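Local coordinates for protein RNA-dependent RNA Polymerase (PDB 6TZ0) that catalyses RNA-templated RNA synthesis, making plus strands from the double-stranded viral genome and probably the complementary minus strands during its replication, at residues A356-R360 against N632-T636; K429-E434 against W445-R449; S469-K475 against S490-R496. All coordinates share one frame; numbering follows the deposited sequence.

Contact 1: A356-R360 against N632-T636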
# COMPACT_ATOMS: atom_id res chain seq x y z
N ALA A 356 -1.91 -4.18 15.49
CA ALA A 356 -2.03 -3.65 14.14
C ALA A 356 -2.56 -4.68 13.15
O ALA A 356 -3.33 -4.33 12.25
CB ALA A 356 -0.67 -3.13 13.66
N VAL A 357 -2.18 -5.95 13.30
CA VAL A 357 -2.36 -6.93 12.24
C VAL A 357 -2.94 -8.24 12.75
O VAL A 357 -3.14 -9.17 11.96
CB VAL A 357 -1.02 -7.15 11.50
CG1 VAL A 357 -0.07 -8.04 12.29
CG2 VAL A 357 -1.18 -7.57 10.03
N PHE A 358 -3.27 -8.35 14.03
CA PHE A 358 -3.82 -9.61 14.53
C PHE A 358 -5.31 -9.68 14.20
O PHE A 358 -6.03 -8.71 14.46
CB PHE A 358 -3.61 -9.74 16.03
CG PHE A 358 -3.81 -11.13 16.57
CD1 PHE A 358 -2.78 -12.05 16.55
CD2 PHE A 358 -5.04 -11.53 17.04
CE1 PHE A 358 -2.96 -13.33 17.03
CE2 PHE A 358 -5.24 -12.82 17.50
CZ PHE A 358 -4.19 -13.71 17.50
N PRO A 359 -5.80 -10.79 13.67
CA PRO A 359 -7.20 -10.85 13.23
C PRO A 359 -8.17 -10.95 14.39
O PRO A 359 -7.82 -11.38 15.49
CB PRO A 359 -7.24 -12.12 12.37
CG PRO A 359 -6.18 -12.96 12.94
CD PRO A 359 -5.09 -12.05 13.38
N ARG A 360 -9.42 -10.57 14.12
CA ARG A 360 -10.44 -10.60 15.16
C ARG A 360 -11.82 -10.85 14.56
O ARG A 360 -12.03 -10.68 13.36
CB ARG A 360 -10.44 -9.30 15.95
CG ARG A 360 -10.75 -8.06 15.16
CD ARG A 360 -10.72 -6.90 16.11
NE ARG A 360 -11.07 -5.63 15.49
CZ ARG A 360 -11.23 -4.51 16.18
NH1 ARG A 360 -11.07 -4.51 17.49
NH2 ARG A 360 -11.56 -3.39 15.56
N ASN A 632 1.94 -14.66 11.98
CA ASN A 632 0.66 -14.12 12.42
C ASN A 632 -0.41 -15.20 12.32
O ASN A 632 -0.25 -16.20 11.62
CB ASN A 632 0.29 -12.91 11.57
CG ASN A 632 -0.83 -12.09 12.16
OD1 ASN A 632 -1.32 -12.38 13.24
ND2 ASN A 632 -1.26 -11.08 11.43
N ALA A 633 -1.51 -15.00 13.03
CA ALA A 633 -2.69 -15.81 12.76
C ALA A 633 -3.33 -15.37 11.45
O ALA A 633 -3.06 -14.28 10.93
CB ALA A 633 -3.69 -15.72 13.90
N GLU A 634 -4.18 -16.23 10.90
CA GLU A 634 -4.70 -16.04 9.56
C GLU A 634 -6.11 -15.45 9.62
O GLU A 634 -6.83 -15.62 10.60
CB GLU A 634 -4.68 -17.37 8.81
CG GLU A 634 -4.66 -17.28 7.28
CD GLU A 634 -6.04 -17.25 6.68
OE1 GLU A 634 -6.96 -17.83 7.29
OE2 GLU A 634 -6.22 -16.65 5.59
N GLY A 635 -6.48 -14.73 8.57
CA GLY A 635 -7.80 -14.14 8.52
C GLY A 635 -7.78 -12.64 8.69
O GLY A 635 -8.74 -12.05 9.20
N THR A 636 -6.68 -12.03 8.30
CA THR A 636 -6.54 -10.59 8.23
C THR A 636 -6.74 -10.24 6.75
O THR A 636 -7.16 -11.08 5.96
CB THR A 636 -5.19 -10.20 8.83
OG1 THR A 636 -4.98 -10.98 10.01
CG2 THR A 636 -5.14 -8.74 9.30

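Contact 2: K429-E434 against W445-R449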
# COMPACT_ATOMS: atom_id res chain seq x y z
N LYS A 429 7.91 -1.26 -3.39
CA LYS A 429 9.27 -1.74 -3.14
C LYS A 429 9.14 -3.18 -2.65
O LYS A 429 8.09 -3.59 -2.17
CB LYS A 429 9.96 -0.83 -2.11
CG LYS A 429 11.46 -1.02 -1.94
CD LYS A 429 12.19 -0.61 -3.20
CE LYS A 429 12.14 0.89 -3.41
NZ LYS A 429 12.92 1.28 -4.61
N LEU A 430 10.22 -3.94 -2.80
CA LEU A 430 10.31 -5.27 -2.22
C LEU A 430 10.79 -5.27 -0.77
O LEU A 430 11.14 -6.33 -0.25
CB LEU A 430 11.24 -6.16 -3.06
CG LEU A 430 10.76 -6.60 -4.43
CD1 LEU A 430 11.88 -7.31 -5.18
CD2 LEU A 430 9.57 -7.52 -4.28
N THR A 431 10.87 -4.08 -0.15
CA THR A 431 11.15 -3.79 1.27
C THR A 431 12.59 -4.06 1.70
O THR A 431 13.00 -3.63 2.78
CB THR A 431 10.21 -4.54 2.23
OG1 THR A 431 10.46 -5.95 2.18
CG2 THR A 431 8.75 -4.27 1.90
N GLU A 432 13.37 -4.72 0.84
CA GLU A 432 14.76 -5.06 1.11
C GLU A 432 15.39 -5.52 -0.19
O GLU A 432 14.70 -5.99 -1.10
CB GLU A 432 14.89 -6.15 2.19
CG GLU A 432 14.32 -7.49 1.80
CD GLU A 432 14.38 -8.50 2.93
OE1 GLU A 432 14.85 -8.14 4.02
OE2 GLU A 432 13.96 -9.66 2.72
N ILE A 433 16.70 -5.39 -0.26
CA ILE A 433 17.45 -5.79 -1.45
C ILE A 433 17.67 -7.29 -1.39
O ILE A 433 18.18 -7.82 -0.40
CB ILE A 433 18.77 -5.02 -1.52
CG1 ILE A 433 18.47 -3.52 -1.64
CG2 ILE A 433 19.60 -5.51 -2.69
CD1 ILE A 433 19.64 -2.64 -1.32
N GLU A 434 17.29 -7.99 -2.46
CA GLU A 434 17.32 -9.44 -2.48
C GLU A 434 18.24 -9.95 -3.58
O GLU A 434 18.54 -9.25 -4.55
CB GLU A 434 15.92 -10.02 -2.68
CG GLU A 434 14.99 -9.79 -1.50
CD GLU A 434 13.62 -10.40 -1.72
OE1 GLU A 434 13.36 -10.90 -2.83
OE2 GLU A 434 12.81 -10.39 -0.77
N TRP A 445 21.66 -7.73 -7.40
CA TRP A 445 21.07 -7.42 -6.10
C TRP A 445 20.20 -6.19 -6.31
O TRP A 445 20.69 -5.14 -6.73
CB TRP A 445 22.15 -7.14 -5.06
CG TRP A 445 22.91 -8.34 -4.61
CD1 TRP A 445 24.04 -8.84 -5.17
CD2 TRP A 445 22.63 -9.15 -3.47
NE1 TRP A 445 24.47 -9.93 -4.47
CE2 TRP A 445 23.62 -10.14 -3.42
CE3 TRP A 445 21.63 -9.14 -2.50
CZ2 TRP A 445 23.64 -11.12 -2.43
CZ3 TRP A 445 21.65 -10.12 -1.52
CH2 TRP A 445 22.65 -11.09 -1.49
N SER A 446 18.91 -6.32 -6.01
CA SER A 446 17.99 -5.23 -6.25
C SER A 446 16.78 -5.38 -5.34
O SER A 446 16.51 -6.45 -4.80
CB SER A 446 17.55 -5.18 -7.71
OG SER A 446 16.69 -4.08 -7.94
N ASN A 447 16.04 -4.28 -5.20
CA ASN A 447 14.78 -4.28 -4.49
C ASN A 447 13.62 -3.77 -5.33
O ASN A 447 12.52 -3.59 -4.81
CB ASN A 447 14.89 -3.46 -3.20
CG ASN A 447 15.39 -2.04 -3.44
OD1 ASN A 447 15.66 -1.64 -4.57
ND2 ASN A 447 15.51 -1.28 -2.36
N SER A 448 13.85 -3.51 -6.62
CA SER A 448 12.78 -3.07 -7.49
C SER A 448 12.06 -4.27 -8.09
O SER A 448 12.68 -5.30 -8.37
CB SER A 448 13.32 -2.18 -8.61
OG SER A 448 14.10 -2.95 -9.49
N ARG A 449 10.76 -4.12 -8.30
CA ARG A 449 9.97 -5.20 -8.87
C ARG A 449 10.25 -5.38 -10.35
O ARG A 449 10.07 -6.48 -10.88
CB ARG A 449 8.49 -4.96 -8.62
CG ARG A 449 8.11 -5.08 -7.17
CD ARG A 449 6.62 -4.99 -6.98
NE ARG A 449 6.27 -5.12 -5.57
CZ ARG A 449 6.06 -6.28 -4.97
NH1 ARG A 449 6.16 -7.41 -5.65
NH2 ARG A 449 5.74 -6.32 -3.69

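Contact 3: S469-K475 against S490-R496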
# COMPACT_ATOMS: atom_id res chain seq x y z
N SER A 469 5.68 -19.70 -5.63
CA SER A 469 5.39 -18.54 -4.79
C SER A 469 4.54 -18.89 -3.57
O SER A 469 4.64 -18.19 -2.56
CB SER A 469 4.65 -17.48 -5.57
OG SER A 469 3.34 -17.92 -5.89
N LEU A 470 3.72 -19.94 -3.65
CA LEU A 470 2.96 -20.35 -2.47
C LEU A 470 3.81 -20.92 -1.34
O LEU A 470 3.28 -21.19 -0.26
CB LEU A 470 1.91 -21.40 -2.85
CG LEU A 470 0.71 -20.93 -3.66
CD1 LEU A 470 -0.14 -22.12 -4.04
CD2 LEU A 470 -0.09 -19.93 -2.87
N LYS A 471 5.11 -21.12 -1.56
CA LYS A 471 6.02 -21.65 -0.56
C LYS A 471 6.71 -20.56 0.25
O LYS A 471 7.16 -20.82 1.36
CB LYS A 471 7.05 -22.52 -1.27
CG LYS A 471 7.87 -23.46 -0.43
CD LYS A 471 8.90 -24.13 -1.32
CE LYS A 471 8.22 -25.05 -2.32
NZ LYS A 471 9.19 -25.79 -3.17
N ALA A 472 6.81 -19.34 -0.29
CA ALA A 472 7.51 -18.18 0.23
C ALA A 472 6.65 -17.43 1.24
O ALA A 472 5.43 -17.36 1.10
CB ALA A 472 7.89 -17.24 -0.91
N PRO A 473 7.25 -16.85 2.28
CA PRO A 473 6.47 -16.12 3.27
C PRO A 473 6.16 -14.69 2.84
O PRO A 473 6.82 -14.12 1.97
CB PRO A 473 7.38 -16.12 4.50
CG PRO A 473 8.74 -16.15 3.93
CD PRO A 473 8.66 -16.98 2.69
N ILE A 474 5.15 -14.12 3.48
CA ILE A 474 4.72 -12.75 3.22
C ILE A 474 5.40 -11.84 4.23
O ILE A 474 5.26 -12.03 5.44
CB ILE A 474 3.19 -12.62 3.29
CG1 ILE A 474 2.54 -13.45 2.18
CG2 ILE A 474 2.78 -11.17 3.18
CD1 ILE A 474 1.05 -13.56 2.30
N LYS A 475 6.14 -10.85 3.73
CA LYS A 475 6.97 -10.03 4.59
C LYS A 475 6.15 -8.96 5.29
O LYS A 475 5.05 -8.60 4.86
CB LYS A 475 8.09 -9.38 3.78
CG LYS A 475 8.97 -10.37 3.06
CD LYS A 475 9.70 -11.27 4.04
CE LYS A 475 10.78 -10.52 4.77
NZ LYS A 475 11.56 -11.41 5.68
N SER A 490 2.02 -5.11 4.81
CA SER A 490 2.63 -6.33 4.30
C SER A 490 3.32 -6.09 2.97
O SER A 490 2.97 -5.18 2.22
CB SER A 490 1.60 -7.44 4.13
OG SER A 490 0.71 -7.14 3.08
N GLY A 491 4.30 -6.93 2.68
CA GLY A 491 4.98 -6.91 1.41
C GLY A 491 5.15 -8.31 0.88
O GLY A 491 5.50 -9.22 1.63
N LEU A 492 4.89 -8.50 -0.40
CA LEU A 492 4.91 -9.82 -1.01
C LEU A 492 5.53 -9.75 -2.39
O LEU A 492 5.58 -8.69 -3.02
CB LEU A 492 3.49 -10.41 -1.02
CG LEU A 492 2.33 -9.47 -1.34
CD1 LEU A 492 2.07 -9.30 -2.80
CD2 LEU A 492 1.07 -9.96 -0.65
N ASP A 493 6.02 -10.89 -2.86
CA ASP A 493 6.80 -10.97 -4.09
C ASP A 493 5.92 -10.76 -5.31
O ASP A 493 4.70 -10.62 -5.21
CB ASP A 493 7.55 -12.29 -4.15
CG ASP A 493 6.64 -13.50 -4.01
OD1 ASP A 493 5.44 -13.32 -3.71
OD2 ASP A 493 7.13 -14.63 -4.19
N ASN A 494 6.55 -10.76 -6.49
CA ASN A 494 5.83 -10.44 -7.73
C ASN A 494 4.78 -11.46 -8.11
O ASN A 494 3.85 -11.13 -8.84
CB ASN A 494 6.79 -10.28 -8.90
CG ASN A 494 7.49 -8.95 -8.90
OD1 ASN A 494 6.97 -7.98 -8.36
ND2 ASN A 494 8.59 -8.87 -9.60
N ASP A 495 4.88 -12.69 -7.62
CA ASP A 495 3.94 -13.70 -8.07
C ASP A 495 2.70 -13.78 -7.19
O ASP A 495 1.60 -13.98 -7.71
CB ASP A 495 4.65 -15.05 -8.13
CG ASP A 495 5.84 -15.02 -9.05
OD1 ASP A 495 5.80 -14.29 -10.06
OD2 ASP A 495 6.84 -15.71 -8.74
N ARG A 496 2.85 -13.61 -5.87
CA ARG A 496 1.68 -13.36 -5.04
C ARG A 496 1.02 -12.03 -5.40
O ARG A 496 -0.20 -11.90 -5.26
CB ARG A 496 2.04 -13.35 -3.56
CG ARG A 496 2.32 -14.70 -2.96
CD ARG A 496 2.57 -14.51 -1.49
NE ARG A 496 2.93 -15.73 -0.78
CZ ARG A 496 2.05 -16.55 -0.23
NH1 ARG A 496 0.75 -16.28 -0.30
NH2 ARG A 496 2.46 -17.64 0.40

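Contact 1: A356-R360 against N632-T636
The ring of F358 meets N632 OD1 and A633 CB obliquely through its CD1 and CE1 atoms, the phenyl and amide planes turned 40° apart, while P359 CD lies over one face of the same ring, 3.5 Å above its plane toward the rim. The N632 amide directs ND2 to V357 O in a 2.7 Å hydrogen bond that lies in the amide plane but comes from above the carbonyl plane. T636 OG1 gives a longer hydrogen bond to V357 O (3.2 Å) from the opposite face, so two donors clamp one acceptor just after a helix end. N632 reaches it because CG is anti to the backbone N (chi1 -166°). P359, compact and rigid, fills the bend of 632-636: its CG packs on A633 CB at 3.8 Å, and its CB lies 3.5 Å from G635 O. At G635's backbone angles a CB would press against the carbonyl O of E634, so glycine fits there. A neighbouring chain, Viral structural protein 4, also packs on F358, P359 and A633. The 356-360 loop leads from helix 349-356 toward strand 370-375, while 632-636 leads from strand 628-631 toward helix 644-665.

Contact 2: K429-E434 against W445-R449
I433 and E434 meet W445 and S446 where an antiparallel two-stranded hairpin, strands 434-437 and 442-446, begins and ends. E434 and S446 form a hydrogen-bonded pair: E434 N donates to S446 O at 2.9 Å in a nearly straight bond (175°), and S446 N returns a longer one to E434 O. Beyond this pair the 429-434 loop curls over N447, and L430 N donates a hydrogen bond to N447 O (3.1 Å).

N447 is the residue that the other segment covers most. Its CG stands between the backbone N and the carbonyl carbon (chi1 54°), which raises the amide between two aliphatic chains: K429 CD approaches N447 ND2 to 3.5 Å, and I433 CG1 lies near the same nitrogen. K429 achieves this by folding back, bent at both chi2 and chi3, so that its methylenes rather than its ammonium make the closest approach. I433 is branched to serve two neighbours, CG1 toward N447 and CG2 toward W445, where the methyl meets the indole at its edge, near the ring plane, and packs on W445 CB at 3.8 Å.

L430 lays CD2 over one face of the R449 guanidinium. An arginine suits this place because its flat face accepts a methyl while its N-H groups serve other partners, L492 O and N494 OD1. S446 OG, itself bonded to S980 O, accepts from S448 N in an ST turn that leads into helix 449-455. S448 is the N-cap of that helix, its OG taking a weak bond from V451 N and also pairing with S980 OG.

Contact 3: S469-K475 against S490-R496
R496 reaches from the start of helix 494-499 to the turn at 469-472, where its NH2 donates to A472 O at 3.1 Å, nearly in line with the carbonyl bond. One face of the guanidinium carries I474 CG1, 3.7 Å above its plane toward the rim, and the two side chains cross at about a right angle. Extended from CG to NE, the arginine reaches across to the turn and puts its charge among backbone carbonyls. I474 also turns CG2 toward G491 O and S490 CB. Beside it K475 and G491 form an antiparallel hydrogen-bonded pair, K475 N to G491 O at 2.7 Å and G491 N to K475 O at 2.8 Å. S469 CB touches D495 CB at 3.5 Å, while the polar ends turn to other partners, S469 OG to I466 O and D495 OD1 to R465 in a salt bridge.

Farther out, D493, the N-cap, accepts a weak bond from R496 N at its OD1, tying the base of the arginine to the helix start, and S490 OG bonds P638 O. The turn carbonyls, A472 O bonded and S469 O and L470 O near, probably stabilise the arginine's charge and may offset nearby K334 of Viral structural protein 4.

How the contacts relate
All three contacts belong to the central polymerase domain. Contacts 1 and 3 are buried, and Viral structural protein 4 reaches both, whereas contact 2 lies at the surface and touches no other protein chain. Contacts 2 and 3 each include an antiparallel bridge, and they meet directly through the R449 guanidinium, probably by hydrogen bonds. Contact 1 joins two loops without regular structure and combines two side-chain donors to one carbonyl with proline and phenylalanine packing; its nearest atoms stay about 7 Å from contact 3, although strands 628-631 and 474-477 share a sheet. It also lies nearest the nucleotide site, the T636 side chain being about 5 Å from that of D552, seen to bind UTP in another structure of this protein.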